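Local coordinates for protein putative polyketide synthase (Brevibacillus brevis, PDB 5HU7) that probably removes water from beta-hydroxyacyl intermediates during chain extension, as the dehydratase domain of a trans-AT polyketide synthase, at residues Asp93-Asp105 / Leu109-Glu116. Residues are numbered along the deposited sequence; the frame is centred on the assembly and turned at random.
Sequences DLVQVHVGIYPED and LAYKIYSE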
loop_
_atom_site.group_PDB
_atom_site.type_symbol
_atom_site.label_atom_id
_atom_site.label_comp_id
_atom_site.label_asym_id
_atom_site.label_seq_id
_atom_site.Cartn_x
_atom_site.Cartn_y
_atom_site.Cartn_z
ATOM N N ASP A 93 13.586 4.678 20.382
ATOM C CA ASP A 93 12.280 4.036 20.418
ATOM C C ASP A 93 11.886 3.660 18.996
ATOM O O ASP A 93 12.541 4.077 18.035
ATOM C CB ASP A 93 11.222 4.987 21.029
ATOM C CG ASP A 93 11.283 5.095 22.549
ATOM O OD1 ASP A 93 11.159 4.044 23.228
ATOM O OD2 ASP A 93 11.395 6.237 23.062
ATOM N N LEU A 94 10.848 2.841 18.872
ATOM C CA LEU A 94 10.344 2.404 17.580
ATOM C C LEU A 94 9.656 3.594 16.919
ATOM O O LEU A 94 8.768 4.189 17.515
ATOM C CB LEU A 94 9.351 1.249 17.749
ATOM C CG LEU A 94 9.022 0.494 16.461
ATOM C CD1 LEU A 94 10.102 -0.519 16.134
ATOM C CD2 LEU A 94 7.669 -0.204 16.560
ATOM N N VAL A 95 10.097 3.989 15.740
ATOM C CA VAL A 95 9.491 5.160 15.083
ATOM C C VAL A 95 8.653 4.771 13.869
ATOM O O VAL A 95 9.100 3.997 13.038
ATOM C CB VAL A 95 10.534 6.251 14.702
ATOM C CG1 VAL A 95 11.132 6.909 15.940
ATOM C CG2 VAL A 95 11.644 5.714 13.815
ATOM N N GLN A 96 7.463 5.326 13.766
ATOM C CA GLN A 96 6.594 5.143 12.610
ATOM C C GLN A 96 6.740 6.426 11.763
ATOM O O GLN A 96 6.336 7.491 12.199
ATOM C CB GLN A 96 5.138 4.898 13.012
ATOM C CG GLN A 96 4.330 4.279 11.869
ATOM C CD GLN A 96 2.840 4.242 12.107
ATOM O OE1 GLN A 96 2.278 4.990 12.920
ATOM N NE2 GLN A 96 2.150 3.412 11.338
ATOM N N VAL A 97 7.362 6.316 10.591
ATOM C CA VAL A 97 7.619 7.442 9.697
ATOM C C VAL A 97 6.717 7.344 8.499
ATOM O O VAL A 97 6.615 6.280 7.899
ATOM C CB VAL A 97 9.091 7.441 9.231
ATOM C CG1 VAL A 97 9.416 8.717 8.466
ATOM C CG2 VAL A 97 10.039 7.265 10.394
ATOM N N HIS A 98 6.123 8.463 8.111
ATOM C CA HIS A 98 5.223 8.538 6.967
ATOM C C HIS A 98 5.808 9.399 5.849
ATOM O O HIS A 98 6.561 10.313 6.120
ATOM C CB HIS A 98 3.878 9.130 7.392
ATOM C CG HIS A 98 3.256 8.448 8.550
ATOM N ND1 HIS A 98 2.758 7.166 8.439
ATOM C CD2 HIS A 98 3.047 8.890 9.807
ATOM C CE1 HIS A 98 2.289 6.861 9.628
ATOM N NE2 HIS A 98 2.422 7.880 10.477
ATOM N N VAL A 99 5.432 9.108 4.614
ATOM C CA VAL A 99 5.787 9.919 3.452
ATOM C C VAL A 99 4.478 10.243 2.753
ATOM O O VAL A 99 3.846 9.350 2.190
ATOM C CB VAL A 99 6.736 9.299 2.420
ATOM C CG1 VAL A 99 7.236 10.376 1.474
ATOM C CG2 VAL A 99 7.873 8.577 3.072
ATOM N N GLY A 100 4.084 11.497 2.799
ATOM C CA GLY A 100 2.888 11.941 2.125
ATOM C C GLY A 100 3.269 12.547 0.793
ATOM O O GLY A 100 4.349 13.132 0.668
ATOM N N ILE A 101 2.410 12.374 -0.215
ATOM C CA ILE A 101 2.595 12.944 -1.543
ATOM C C ILE A 101 1.359 13.836 -1.782
ATOM O O ILE A 101 0.247 13.375 -1.580
ATOM C CB ILE A 101 2.728 11.864 -2.626
ATOM C CG1 ILE A 101 3.881 10.876 -2.344
ATOM C CG2 ILE A 101 2.874 12.527 -4.014
ATOM C CD1 ILE A 101 5.253 11.441 -2.361
ATOM N N TYR A 102 1.553 15.119 -2.152
ATOM C CA TYR A 102 0.491 16.113 -2.338
ATOM C C TYR A 102 0.647 16.828 -3.702
ATOM O O TYR A 102 1.767 17.022 -4.192
ATOM C CB TYR A 102 0.579 17.191 -1.229
ATOM C CG TYR A 102 0.832 16.645 0.155
ATOM C CD1 TYR A 102 2.127 16.424 0.611
ATOM C CD2 TYR A 102 -0.227 16.341 1.014
ATOM C CE1 TYR A 102 2.366 15.831 1.845
ATOM C CE2 TYR A 102 0.000 15.742 2.253
ATOM C CZ TYR A 102 1.299 15.521 2.679
ATOM O OH TYR A 102 1.555 14.987 3.911
ATOM N N PRO A 103 -0.452 17.401 -4.216
ATOM C CA PRO A 103 -0.360 18.170 -5.487
ATOM C C PRO A 103 0.374 19.480 -5.322
ATOM O O PRO A 103 0.364 20.023 -4.218
ATOM C CB PRO A 103 -1.813 18.442 -5.857
ATOM C CG PRO A 103 -2.600 18.240 -4.625
ATOM C CD PRO A 103 -1.847 17.344 -3.705
ATOM N N GLU A 104 1.094 19.923 -6.362
ATOM C CA GLU A 104 1.766 21.218 -6.342
ATOM C C GLU A 104 1.393 22.018 -7.559
ATOM O O GLU A 104 1.025 23.174 -7.400
ATOM C CB GLU A 104 3.296 21.103 -6.271
ATOM C CG GLU A 104 4.014 22.438 -6.064
ATOM C CD GLU A 104 3.824 23.145 -4.731
ATOM O OE1 GLU A 104 3.116 22.611 -3.845
ATOM O OE2 GLU A 104 4.388 24.252 -4.579
ATOM N N ASP A 105 1.587 21.441 -8.762
ATOM C CA ASP A 105 1.301 22.041 -10.051
ATOM C C ASP A 105 1.003 20.889 -11.035
ATOM O O ASP A 105 1.046 19.718 -10.644
ATOM C CB ASP A 105 2.507 22.886 -10.520
ATOM C CG ASP A 105 2.165 24.157 -11.290
ATOM O OD1 ASP A 105 1.109 24.171 -11.996
ATOM O OD2 ASP A 105 3.002 25.100 -11.285
ATOM N N LEU A 109 4.935 17.584 -7.966
ATOM C CA LEU A 109 4.375 17.036 -6.748
ATOM C C LEU A 109 5.159 17.556 -5.589
ATOM O O LEU A 109 6.333 17.826 -5.734
ATOM C CB LEU A 109 4.541 15.530 -6.728
ATOM C CG LEU A 109 3.878 14.772 -7.806
ATOM C CD1 LEU A 109 4.526 13.425 -7.977
ATOM C CD2 LEU A 109 2.383 14.683 -7.555
ATOM N N ALA A 110 4.538 17.567 -4.414
ATOM C CA ALA A 110 5.207 17.911 -3.171
ATOM C C ALA A 110 5.256 16.675 -2.303
ATOM O O ALA A 110 4.382 15.813 -2.370
ATOM C CB ALA A 110 4.454 19.021 -2.475
ATOM N N TYR A 111 6.302 16.550 -1.508
ATOM C CA TYR A 111 6.357 15.440 -0.559
ATOM C C TYR A 111 6.713 15.930 0.816
ATOM O O TYR A 111 7.338 16.977 0.965
ATOM C CB TYR A 111 7.302 14.318 -1.004
ATOM C CG TYR A 111 8.768 14.609 -0.806
ATOM C CD1 TYR A 111 9.382 14.371 0.410
ATOM C CD2 TYR A 111 9.540 15.125 -1.836
ATOM C CE1 TYR A 111 10.700 14.754 0.639
ATOM C CE2 TYR A 111 10.875 15.487 -1.631
ATOM C CZ TYR A 111 11.462 15.266 -0.405
ATOM O OH TYR A 111 12.773 15.614 -0.236
ATOM N N LYS A 112 6.324 15.160 1.831
ATOM C CA LYS A 112 6.684 15.427 3.217
ATOM C C LYS A 112 6.970 14.140 3.904
ATOM O O LYS A 112 6.156 13.234 3.847
ATOM C CB LYS A 112 5.573 16.105 4.001
ATOM C CG LYS A 112 5.236 17.491 3.556
ATOM C CD LYS A 112 4.582 18.295 4.694
ATOM C CE LYS A 112 3.176 18.726 4.414
ATOM N NZ LYS A 112 3.128 19.920 3.566
ATOM N N ILE A 113 8.047 14.102 4.668
ATOM C CA ILE A 113 8.413 12.958 5.484
ATOM C C ILE A 113 8.092 13.436 6.877
ATOM O O ILE A 113 8.561 14.489 7.281
ATOM C CB ILE A 113 9.872 12.513 5.304
ATOM C CG1 ILE A 113 10.087 11.970 3.883
ATOM C CG2 ILE A 113 10.253 11.455 6.340
ATOM C CD1 ILE A 113 11.601 11.772 3.424
ATOM N N TYR A 114 7.271 12.706 7.599
ATOM C CA TYR A 114 6.843 13.159 8.914
ATOM C C TYR A 114 6.530 11.998 9.832
ATOM O O TYR A 114 6.323 10.888 9.368
ATOM C CB TYR A 114 5.609 14.093 8.749
ATOM C CG TYR A 114 4.362 13.398 8.264
ATOM C CD1 TYR A 114 4.060 13.318 6.916
ATOM C CD2 TYR A 114 3.444 12.877 9.168
ATOM C CE1 TYR A 114 2.902 12.678 6.468
ATOM C CE2 TYR A 114 2.271 12.258 8.734
ATOM C CZ TYR A 114 2.003 12.157 7.386
ATOM O OH TYR A 114 0.853 11.517 6.986
ATOM N N SER A 115 6.473 12.270 11.120
ATOM C CA SER A 115 6.178 11.258 12.140
ATOM C C SER A 115 5.417 11.852 13.309
ATOM O O SER A 115 5.259 13.064 13.392
ATOM C CB SER A 115 7.464 10.607 12.639
ATOM O OG SER A 115 8.205 11.456 13.491
ATOM N N GLU A 116 4.920 10.972 14.199
ATOM C CA GLU A 116 4.216 11.323 15.440
ATOM C C GLU A 116 2.920 12.081 15.178
ATOM O O GLU A 116 1.911 11.805 15.813
ATOM C CB GLU A 116 5.149 12.112 16.374
ATOM C CG GLU A 116 4.659 12.190 17.806
ATOM C CD GLU A 116 5.641 12.797 18.791
ATOM O OE1 GLU A 116 6.817 12.375 18.766
ATOM O OE2 GLU A 116 5.236 13.637 19.627
#
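Leu-109 starts the pairing by setting CD2 4.2 Å from CG2 of Ile-101, and Leu-23 of the second subunit packs on its side chain. Ala-110 and Tyr-102 exchange two nearly straight backbone hydrogen bonds (Ala-110 N to Tyr-102 O, 2.8 Å). Tyr-111 turns to the opposite face, its CB 3.8 Å from CD1 of Ile-101. Lys-112 pairs with Gly-100 and crosses the Tyr-102 ring at about a right angle: CG lies 3.7 Å from CE1 of Tyr-102, and bends at chi3 (-117°) and chi4 (-80°) curl the chain back to hold NZ over the ring face, a cation-pi contact 4.8 Å from the centroid. Ile-113 nests between two valines, CG2 against CG1 of Val-97 at 3.6 Å and CG1 beside both methyls of Val-99. On this face Val-99 rests on Met-58 and Ala-62 of helix 52-65, and Tyr-111 on Ala-59. Tyr-114, its CG wedged between backbone N and carbonyl carbon (chi1 68°), swings its ring across the neighbouring strand. There CB of His-98 sits over one face, a CH-pi contact 3.7 Å from the centroid. The missing side chain at Gly-100 leaves room for the Tyr-102 hydroxyl, with CE1 of Tyr-114 alongside. Ser-115 brings CB to 3.3 Å from O of Gln-96. The Tyr-114 hydroxyl hydrogen-bonds to Glu-25 and Arg-27, ND1 of His-98 to OG of Ser-29, and OG of Ser-115 to NE2 of His-127. The pair is an antiparallel beta hairpin with a classic bulge near its turn, at Glu-104 and Asp-105, and forms neighbouring strands of a hotdog fold, whose sheet wraps helix 52-65.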